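Local coordinates for protein glycosyltransferase (Streptomyces viridochromogenes, PDB 2IUY) that probably transfers a sugar from a nucleotide-sugar donor as a retaining family GT4 glycosyltransferase, binds UDP and takes part in avilamycin A biosynthesis, at residues 6-11 and 38-43; 141-146 and 326-331; 147-152 and 319-324. All blocks are in the same frame, centred on the assembly; numbering follows the deposited sequence.

Interaction 1: 6-11 and 38-43; sequences VALVNI and NLMDGL
Leu-8 carries most of this strand-on-helix contact, spreading its two methyls over the flank of helix 38-43. Strand 6-9 and the helix run nearly antiparallel (171° between their directions), with axes 10.7 Å apart, the space between them being bridged by side chains. The packing is tightest at Leu-8. Its CG lies beside the backbone N, anti to the carbonyl carbon (chi1 -83°), and the branch straddles two helix residues: CD1 comes down on CB of Met-40 at 3.7 Å, while CD2 meets CD2 of Leu-39, methyl to methyl, at 3.8 Å, the two side chains crossing obliquely. Met-40, a selenomethionine, offers only the root of its chain here, since the chain beyond CB turns off from the strand. Toward the start of the strand the fit slackens: CD1 of Leu-43 is 4.3 Å from CD2 of Leu-8 and 4.5 Å from CG1 of Val-6. That looser end is nonetheless buried; Tyr-332 of helix 321-336 touches both Val-6 and Leu-43. The contact joins the first strand and the helix of a right-handed beta-alpha-beta unit (5-9, 31-45, 49-53) in a Rossmann-like domain, with strand 5-9 lying between 49-53 and 87-90 in the parallel sheet and His-89 packing beside Leu-8 and Leu-39.

Interaction 2: 141-146 and 326-331; sequences PVIPIP and ERYVEQ
A largely apolar loop-on-helix contact, edged with polar groups, joins segment 141-146 to the final helix 321-336. The loop leaves the edge of the first parallel sheet, where Pro-141 and Ile-143 still share backbone hydrogen bonds with Tyr-125, and heads for the second sheet. At the centre is Ile-143, whose side chain lies across one face of the Tyr-328 ring. CD1 stands 3.9 Å from the ring centroid and 18° off its normal, a CH-pi contact, and CG2 sits on the same side, 3.7 Å from CE2 of Tyr-328. Anti to the backbone N, CG2 also reaches over one face of the Arg-327 guanidinium, so that a single isoleucine is wedged between a ring and a charged plane.

Arg-327 bends at chi3 (69°), which brings its tip back over the loop. NH2 then gives a weak hydrogen bond to O of Val-142 (3.0 Å), the acceptor lying at the guanidinium edge, while CD of Pro-144 packs 3.6 Å from NH2 of Arg-327. Farther along, Gln-331 folds at chi2 (-52°) and rests its amide against Pro-141, whose CG is 3.3 Å from OE1 of Gln-331; that oxygen also accepts from Arg-334.

The buried tyrosine hydroxyl is held from several sides. Two waters meet Tyr-328 OH, one donating to O of Ile-143 and the other to O of Pro-144, and Ser-110 is a third hydrogen-bonding partner; together they probably fix the ring's height and rotation beneath the loop. Such a C-terminal helix, packed on the N-terminal domain beside the chain that crosses between the domains, is a recognised feature of the GT-B fold of glycosyltransferases.

Interaction 3: 147-152 and 319-324; sequences VDPARY and WGHVTI
At a single beta bridge between Val-147 and Gly-320, N of Val-147 donates to O of Trp-319 (3.0 Å, 150° at the hydrogen) and N of His-321 returns a weak bond to O of Val-147 (2.8 Å). Gly-320 is both the break after helix 308-319 and the N-cap of helix 321-336, so the loop clasps the chain exactly at this kink. The chief side-chain meeting is a stack. Asp-148 and His-321 lie alongside, pointing the same way, their planes 17° apart; OD1 of Asp-148 hovers over the ring, 3.3 Å from CE1 of His-321, and CB lies over the same face. Val-322 CG2 covers the opposite face. His-321 takes the crowded first torsion (72°), CG between backbone N and carbonyl carbon, and its NE2 bonds to Glu-45, fixing the ring's turn. OD1 of Asp-148 also accepts from N of Ala-150 (3.1 Å), an Asx turn opening the short 3-10 segment. With several acids clustered here, a charged imidazolium is plausible. Around this joint, helix 31-45 supplies Asn-38 to the Asp-148 backbone N and Asp-41 to a salt bridge with Arg-151, while Val-263 of helix 256-263 packs on Val-147 near the UDP-binding Glu-260, which Tyr-152 hydrogen-bonds.

In the fold
The three contacts form a compact triangle, their centres 12 to 13 Å apart. Interaction 1 closes first along the chain, within the N-terminal Rossmann-like domain; interactions 2 and 3 are long-range, the latter nested inside the loop closed by the former, and both engage the final helix 321-336. Consecutive segments 141-146 and 147-152 belong to the first crossing between the two sheets, and 319-331 to the return crossing. Helix 31-45 touches both: Leu-39 packs on Tyr-328, and OD2 of Asp-41 lies 2.5 Å from OD2 of Asp-148, so close that a shared proton is likely. The two crossings thus meet on one helix, and at Val-147 the first of them passes close to the UDP-binding Glu-260 and Thr-256.

Interaction 1: 6-11 and 38-43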
loop_
_atom_site.group_PDB
_atom_site.type_symbol
_atom_site.label_atom_id
_atom_site.label_comp_id
_atom_site.label_asym_id
_atom_site.label_seq_id
_atom_site.Cartn_x
_atom_site.Cartn_y
_atom_site.Cartn_z
ATOM N N VAL A 6 -1.502 6.710 20.394
ATOM C CA VAL A 6 -1.679 7.094 18.980
ATOM C C VAL A 6 -3.034 6.564 18.501
ATOM O O VAL A 6 -3.311 5.351 18.583
ATOM C CB VAL A 6 -0.555 6.588 18.028
ATOM C CG1 VAL A 6 -0.752 7.154 16.549
ATOM C CG2 VAL A 6 0.909 6.871 18.572
ATOM N N ALA A 7 -3.890 7.472 18.055
ATOM C CA ALA A 7 -5.136 7.095 17.403
ATOM C C ALA A 7 -4.849 6.997 15.922
ATOM O O ALA A 7 -4.504 8.009 15.304
ATOM C CB ALA A 7 -6.216 8.122 17.670
ATOM N N LEU A 8 -4.948 5.771 15.374
ATOM C CA LEU A 8 -4.698 5.485 13.957
ATOM C C LEU A 8 -6.026 5.334 13.300
ATOM O O LEU A 8 -6.749 4.424 13.683
ATOM C CB LEU A 8 -3.977 4.150 13.745
ATOM C CG LEU A 8 -2.471 4.042 13.860
ATOM C CD1 LEU A 8 -2.057 2.552 13.541
ATOM C CD2 LEU A 8 -1.772 5.112 12.970
ATOM N N VAL A 9 -6.329 6.175 12.297
ATOM C CA VAL A 9 -7.661 6.201 11.715
ATOM C C VAL A 9 -7.535 5.568 10.377
ATOM O O VAL A 9 -6.937 6.135 9.455
ATOM C CB VAL A 9 -8.306 7.664 11.587
ATOM C CG1 VAL A 9 -9.813 7.559 11.308
ATOM C CG2 VAL A 9 -8.122 8.472 12.886
ATOM N N ASN A 10 -8.078 4.355 10.286
ATOM C CA ASN A 10 -8.185 3.632 9.040
ATOM C C ASN A 10 -9.293 4.265 8.239
ATOM O O ASN A 10 -10.203 4.879 8.812
ATOM C CB ASN A 10 -8.579 2.171 9.332
ATOM C CG ASN A 10 -8.715 1.342 8.085
ATOM O OD1 ASN A 10 -7.840 1.368 7.222
ATOM N ND2 ASN A 10 -9.792 0.568 7.990
ATOM N N ILE A 11 -9.230 4.064 6.925
ATOM C CA ILE A 11 -10.267 4.503 5.978
ATOM C C ILE A 11 -11.515 3.626 6.196
ATOM O O ILE A 11 -11.458 2.400 5.980
ATOM C CB ILE A 11 -9.773 4.396 4.498
ATOM C CG1 ILE A 11 -10.843 4.916 3.534
ATOM C CG2 ILE A 11 -9.391 2.913 4.116
ATOM C CD1 ILE A 11 -10.329 5.112 2.078
ATOM N N ASN A 38 0.680 -2.740 9.113
ATOM C CA ASN A 38 2.112 -2.797 9.136
ATOM C C ASN A 38 2.690 -1.635 9.967
ATOM O O ASN A 38 3.652 -1.825 10.764
ATOM C CB ASN A 38 2.691 -2.748 7.683
ATOM C CG ASN A 38 2.554 -4.080 6.957
ATOM O OD1 ASN A 38 3.060 -5.121 7.416
ATOM N ND2 ASN A 38 1.925 -4.043 5.786
ATOM N N LEU A 39 2.101 -0.461 9.776
ATOM C CA LEU A 39 2.386 0.725 10.611
ATOM C C LEU A 39 2.150 0.455 12.100
ATOM O O LEU A 39 3.004 0.731 12.950
ATOM C CB LEU A 39 1.594 1.977 10.141
ATOM C CG LEU A 39 1.883 3.233 11.009
ATOM C CD1 LEU A 39 3.412 3.510 11.139
ATOM C CD2 LEU A 39 1.169 4.483 10.583
HETATM N N MSE A 40 0.972 -0.065 12.387
HETATM C CA MSE A 40 0.541 -0.365 13.735
HETATM C C MSE A 40 1.507 -1.329 14.457
HETATM O O MSE A 40 1.762 -1.184 15.642
HETATM C CB MSE A 40 -0.851 -0.978 13.621
HETATM C CG MSE A 40 -1.372 -1.645 14.849
HETATM SE SE MSE A 40 -3.125 -2.394 14.384
HETATM C CE MSE A 40 -2.526 -4.095 13.559
ATOM N N ASP A 41 1.987 -2.347 13.733
ATOM C CA ASP A 41 2.917 -3.348 14.276
ATOM C C ASP A 41 4.201 -2.640 14.681
ATOM O O ASP A 41 4.753 -2.902 15.742
ATOM C CB ASP A 41 3.279 -4.385 13.213
ATOM C CG ASP A 41 2.161 -5.357 12.922
ATOM O OD1 ASP A 41 1.074 -5.262 13.549
ATOM O OD2 ASP A 41 2.388 -6.214 12.034
ATOM N N GLY A 42 4.688 -1.751 13.821
ATOM C CA GLY A 42 5.898 -0.924 14.150
ATOM C C GLY A 42 5.751 -0.122 15.448
ATOM O O GLY A 42 6.628 -0.196 16.328
ATOM N N LEU A 43 4.652 0.634 15.556
ATOM C CA LEU A 43 4.361 1.508 16.682
ATOM C C LEU A 43 4.258 0.719 18.001
ATOM O O LEU A 43 4.771 1.153 18.982
ATOM C CB LEU A 43 3.049 2.279 16.433
ATOM C CG LEU A 43 3.138 3.338 15.317
ATOM C CD1 LEU A 43 1.785 3.848 14.974
ATOM C CD2 LEU A 43 4.144 4.492 15.756
#

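Interaction 2: 141-146 and 326-331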
loop_
_atom_site.group_PDB
_atom_site.type_symbol
_atom_site.label_atom_id
_atom_site.label_comp_id
_atom_site.label_asym_id
_atom_site.label_seq_id
_atom_site.Cartn_x
_atom_site.Cartn_y
_atom_site.Cartn_z
ATOM N N PRO A 141 7.026 15.755 5.145
ATOM C CA PRO A 141 7.811 14.522 5.137
ATOM C C PRO A 141 7.329 13.544 4.076
ATOM O O PRO A 141 6.133 13.473 3.762
ATOM C CB PRO A 141 7.556 13.911 6.538
ATOM C CG PRO A 141 6.970 15.017 7.352
ATOM C CD PRO A 141 6.256 15.918 6.399
ATOM N N VAL A 142 8.292 12.826 3.519
ATOM C CA VAL A 142 8.033 11.746 2.631
ATOM C C VAL A 142 8.462 10.487 3.375
ATOM O O VAL A 142 9.628 10.355 3.795
ATOM C CB VAL A 142 8.770 11.925 1.290
ATOM C CG1 VAL A 142 8.728 10.647 0.516
ATOM C CG2 VAL A 142 8.122 13.046 0.480
ATOM N N ILE A 143 7.496 9.599 3.604
ATOM C CA ILE A 143 7.760 8.410 4.382
ATOM C C ILE A 143 7.068 7.273 3.660
ATOM O O ILE A 143 5.858 7.268 3.585
ATOM C CB ILE A 143 7.281 8.513 5.899
ATOM C CG1 ILE A 143 7.951 9.667 6.662
ATOM C CG2 ILE A 143 7.600 7.236 6.614
ATOM C CD1 ILE A 143 7.342 9.894 8.074
ATOM N N PRO A 144 7.841 6.330 3.082
ATOM C CA PRO A 144 7.222 5.318 2.211
ATOM C C PRO A 144 6.432 4.286 2.997
ATOM O O PRO A 144 6.465 4.299 4.265
ATOM C CB PRO A 144 8.445 4.723 1.477
ATOM C CG PRO A 144 9.571 4.857 2.459
ATOM C CD PRO A 144 9.319 6.190 3.127
ATOM N N ILE A 145 5.691 3.430 2.274
ATOM C CA ILE A 145 4.856 2.383 2.888
ATOM C C ILE A 145 5.727 1.357 3.622
ATOM O O ILE A 145 6.729 0.868 3.067
ATOM C CB ILE A 145 3.931 1.707 1.866
ATOM C CG1 ILE A 145 2.883 2.711 1.307
ATOM C CG2 ILE A 145 3.307 0.479 2.434
ATOM C CD1 ILE A 145 2.172 2.161 0.061
ATOM N N PRO A 146 5.366 1.068 4.895
ATOM C CA PRO A 146 6.069 0.097 5.720
ATOM C C PRO A 146 5.585 -1.322 5.457
ATOM O O PRO A 146 4.461 -1.538 4.988
ATOM C CB PRO A 146 5.654 0.503 7.147
ATOM C CG PRO A 146 4.287 1.030 7.022
ATOM C CD PRO A 146 4.264 1.717 5.636
ATOM N N GLU A 326 9.372 4.524 13.396
ATOM C CA GLU A 326 10.167 5.489 14.155
ATOM C C GLU A 326 10.280 6.796 13.392
ATOM O O GLU A 326 10.252 7.841 13.968
ATOM C CB GLU A 326 11.523 4.893 14.648
ATOM C CG GLU A 326 12.624 4.699 13.626
ATOM C CD GLU A 326 13.833 3.883 14.176
ATOM O OE1 GLU A 326 13.803 3.498 15.383
ATOM O OE2 GLU A 326 14.785 3.609 13.384
ATOM N N ARG A 327 10.285 6.740 12.068
ATOM C CA ARG A 327 10.136 7.949 11.259
ATOM C C ARG A 327 8.842 8.719 11.510
ATOM O O ARG A 327 8.868 9.944 11.680
ATOM C CB ARG A 327 10.354 7.659 9.747
ATOM C CG ARG A 327 11.839 7.446 9.482
ATOM C CD ARG A 327 12.059 6.838 8.152
ATOM N NE ARG A 327 11.729 7.767 7.050
ATOM C CZ ARG A 327 12.003 7.494 5.774
ATOM N NH1 ARG A 327 12.625 6.342 5.459
ATOM N NH2 ARG A 327 11.689 8.376 4.827
ATOM N N TYR A 328 7.729 8.018 11.552
ATOM C CA TYR A 328 6.490 8.669 11.985
ATOM C C TYR A 328 6.500 9.284 13.390
ATOM O O TYR A 328 6.049 10.400 13.546
ATOM C CB TYR A 328 5.296 7.724 11.843
ATOM C CG TYR A 328 4.813 7.663 10.435
ATOM C CD1 TYR A 328 4.238 8.788 9.848
ATOM C CD2 TYR A 328 4.937 6.485 9.669
ATOM C CE1 TYR A 328 3.744 8.746 8.554
ATOM C CE2 TYR A 328 4.469 6.433 8.363
ATOM C CZ TYR A 328 3.861 7.578 7.829
ATOM O OH TYR A 328 3.402 7.592 6.554
ATOM N N VAL A 329 7.022 8.550 14.388
ATOM C CA VAL A 329 7.125 9.065 15.751
ATOM C C VAL A 329 7.920 10.358 15.782
ATOM O O VAL A 329 7.546 11.303 16.487
ATOM C CB VAL A 329 7.721 7.996 16.714
ATOM C CG1 VAL A 329 7.990 8.576 18.135
ATOM C CG2 VAL A 329 6.785 6.769 16.805
ATOM N N GLU A 330 9.007 10.412 15.021
ATOM C CA GLU A 330 9.797 11.637 14.900
ATOM C C GLU A 330 8.900 12.793 14.454
ATOM O O GLU A 330 9.003 13.869 15.015
ATOM C CB GLU A 330 11.009 11.431 13.940
ATOM C CG GLU A 330 11.965 12.645 13.822
ATOM C CD GLU A 330 12.993 12.540 12.680
ATOM O OE1 GLU A 330 12.924 11.584 11.843
ATOM O OE2 GLU A 330 13.876 13.446 12.618
ATOM N N GLN A 331 8.022 12.564 13.464
ATOM C CA GLN A 331 7.029 13.571 13.017
ATOM C C GLN A 331 5.930 13.843 14.042
ATOM O O GLN A 331 5.523 14.955 14.205
ATOM C CB GLN A 331 6.402 13.200 11.650
ATOM C CG GLN A 331 7.420 13.010 10.505
ATOM C CD GLN A 331 8.366 14.220 10.369
ATOM O OE1 GLN A 331 7.934 15.346 10.533
ATOM N NE2 GLN A 331 9.648 13.976 10.095
HETATM O O HOH W 1 3.420 8.935 4.325
HETATM O O HOH W 2 3.900 5.393 5.126
#

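Interaction 3: 147-152 and 319-324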
loop_
_atom_site.group_PDB
_atom_site.type_symbol
_atom_site.label_atom_id
_atom_site.label_comp_id
_atom_site.label_asym_id
_atom_site.label_seq_id
_atom_site.Cartn_x
_atom_site.Cartn_y
_atom_site.Cartn_z
ATOM N N VAL A 147 6.438 -2.269 5.793
ATOM C CA VAL A 147 6.086 -3.639 5.718
ATOM C C VAL A 147 6.682 -4.347 6.964
ATOM O O VAL A 147 7.836 -4.121 7.322
ATOM C CB VAL A 147 6.526 -4.198 4.315
ATOM C CG1 VAL A 147 8.047 -4.399 4.139
ATOM C CG2 VAL A 147 5.692 -5.300 3.929
ATOM N N ASP A 148 5.868 -5.166 7.634
ATOM C CA ASP A 148 6.329 -6.004 8.748
ATOM C C ASP A 148 6.619 -7.410 8.215
ATOM O O ASP A 148 5.675 -8.171 7.865
ATOM C CB ASP A 148 5.236 -6.029 9.830
ATOM C CG ASP A 148 5.592 -6.892 11.046
ATOM O OD1 ASP A 148 6.729 -7.418 11.164
ATOM O OD2 ASP A 148 4.696 -7.028 11.912
ATOM N N PRO A 149 7.911 -7.780 8.183
ATOM C CA PRO A 149 8.274 -9.088 7.673
ATOM C C PRO A 149 7.543 -10.233 8.355
ATOM O O PRO A 149 7.290 -11.242 7.677
ATOM C CB PRO A 149 9.789 -9.186 7.902
ATOM C CG PRO A 149 10.256 -7.758 8.180
ATOM C CD PRO A 149 9.069 -6.963 8.594
ATOM N N ALA A 150 7.177 -10.088 9.636
ATOM C CA ALA A 150 6.443 -11.147 10.367
ATOM C C ALA A 150 5.111 -11.448 9.714
ATOM O O ALA A 150 4.575 -12.518 9.878
ATOM C CB ALA A 150 6.235 -10.785 11.885
ATOM N N ARG A 151 4.554 -10.499 8.982
ATOM C CA ARG A 151 3.260 -10.710 8.326
ATOM C C ARG A 151 3.409 -11.433 6.991
ATOM O O ARG A 151 2.395 -11.783 6.376
ATOM C CB ARG A 151 2.517 -9.381 8.110
ATOM C CG ARG A 151 1.909 -8.794 9.387
ATOM C CD ARG A 151 0.710 -7.865 9.136
ATOM N NE ARG A 151 0.267 -7.254 10.402
ATOM C CZ ARG A 151 -0.708 -7.687 11.218
ATOM N NH1 ARG A 151 -1.420 -8.771 10.943
ATOM N NH2 ARG A 151 -0.967 -7.022 12.351
ATOM N N TYR A 152 4.650 -11.601 6.530
ATOM C CA TYR A 152 4.924 -12.176 5.210
ATOM C C TYR A 152 5.749 -13.445 5.326
ATOM O O TYR A 152 6.322 -13.751 6.399
ATOM C CB TYR A 152 5.561 -11.139 4.245
ATOM C CG TYR A 152 4.596 -9.972 4.076
ATOM C CD1 TYR A 152 3.598 -9.979 3.080
ATOM C CD2 TYR A 152 4.613 -8.913 4.987
ATOM C CE1 TYR A 152 2.670 -8.927 2.996
ATOM C CE2 TYR A 152 3.697 -7.884 4.906
ATOM C CZ TYR A 152 2.748 -7.893 3.924
ATOM O OH TYR A 152 1.881 -6.830 3.917
ATOM N N TRP A 319 11.991 -0.152 4.010
ATOM C CA TRP A 319 10.579 -0.084 4.303
ATOM C C TRP A 319 10.224 -0.842 5.577
ATOM O O TRP A 319 9.058 -0.912 5.906
ATOM C CB TRP A 319 9.723 -0.571 3.100
ATOM C CG TRP A 319 10.190 0.072 1.783
ATOM C CD1 TRP A 319 10.442 1.405 1.563
ATOM C CD2 TRP A 319 10.452 -0.600 0.554
ATOM N NE1 TRP A 319 10.858 1.600 0.256
ATOM C CE2 TRP A 319 10.884 0.383 -0.378
ATOM C CE3 TRP A 319 10.374 -1.952 0.139
ATOM C CZ2 TRP A 319 11.251 0.065 -1.698
ATOM C CZ3 TRP A 319 10.735 -2.266 -1.189
ATOM C CH2 TRP A 319 11.168 -1.250 -2.083
ATOM N N GLY A 320 11.212 -1.349 6.329
ATOM C CA GLY A 320 10.872 -2.177 7.505
ATOM C C GLY A 320 9.912 -1.466 8.451
ATOM O O GLY A 320 10.041 -0.257 8.683
ATOM N N HIS A 321 8.957 -2.203 9.014
ATOM C CA HIS A 321 7.954 -1.570 9.892
ATOM C C HIS A 321 8.475 -0.693 11.033
ATOM O O HIS A 321 7.850 0.325 11.356
ATOM C CB HIS A 321 6.923 -2.589 10.408
ATOM C CG HIS A 321 7.453 -3.556 11.431
ATOM N ND1 HIS A 321 8.552 -4.362 11.210
ATOM C CD2 HIS A 321 6.995 -3.880 12.662
ATOM C CE1 HIS A 321 8.763 -5.121 12.269
ATOM N NE2 HIS A 321 7.829 -4.851 13.161
ATOM N N VAL A 322 9.594 -1.090 11.653
ATOM C CA VAL A 322 10.107 -0.390 12.845
ATOM C C VAL A 322 10.827 0.878 12.426
ATOM O O VAL A 322 10.673 1.934 13.074
ATOM C CB VAL A 322 11.036 -1.340 13.747
ATOM C CG1 VAL A 322 11.840 -0.552 14.782
ATOM C CG2 VAL A 322 10.205 -2.433 14.452
ATOM N N THR A 323 11.607 0.779 11.349
ATOM C CA THR A 323 12.257 1.954 10.774
ATOM C C THR A 323 11.250 3.032 10.334
ATOM O O THR A 323 11.472 4.214 10.575
ATOM C CB THR A 323 13.315 1.663 9.605
ATOM O OG1 THR A 323 14.023 2.884 9.312
ATOM C CG2 THR A 323 12.652 1.314 8.313
ATOM N N ILE A 324 10.182 2.607 9.662
ATOM C CA ILE A 324 9.139 3.530 9.202
ATOM C C ILE A 324 8.309 4.060 10.369
ATOM O O ILE A 324 8.031 5.240 10.431
ATOM C CB ILE A 324 8.189 2.855 8.205
ATOM C CG1 ILE A 324 8.966 2.458 6.936
ATOM C CG2 ILE A 324 6.959 3.793 7.875
ATOM C CD1 ILE A 324 9.772 3.637 6.307
#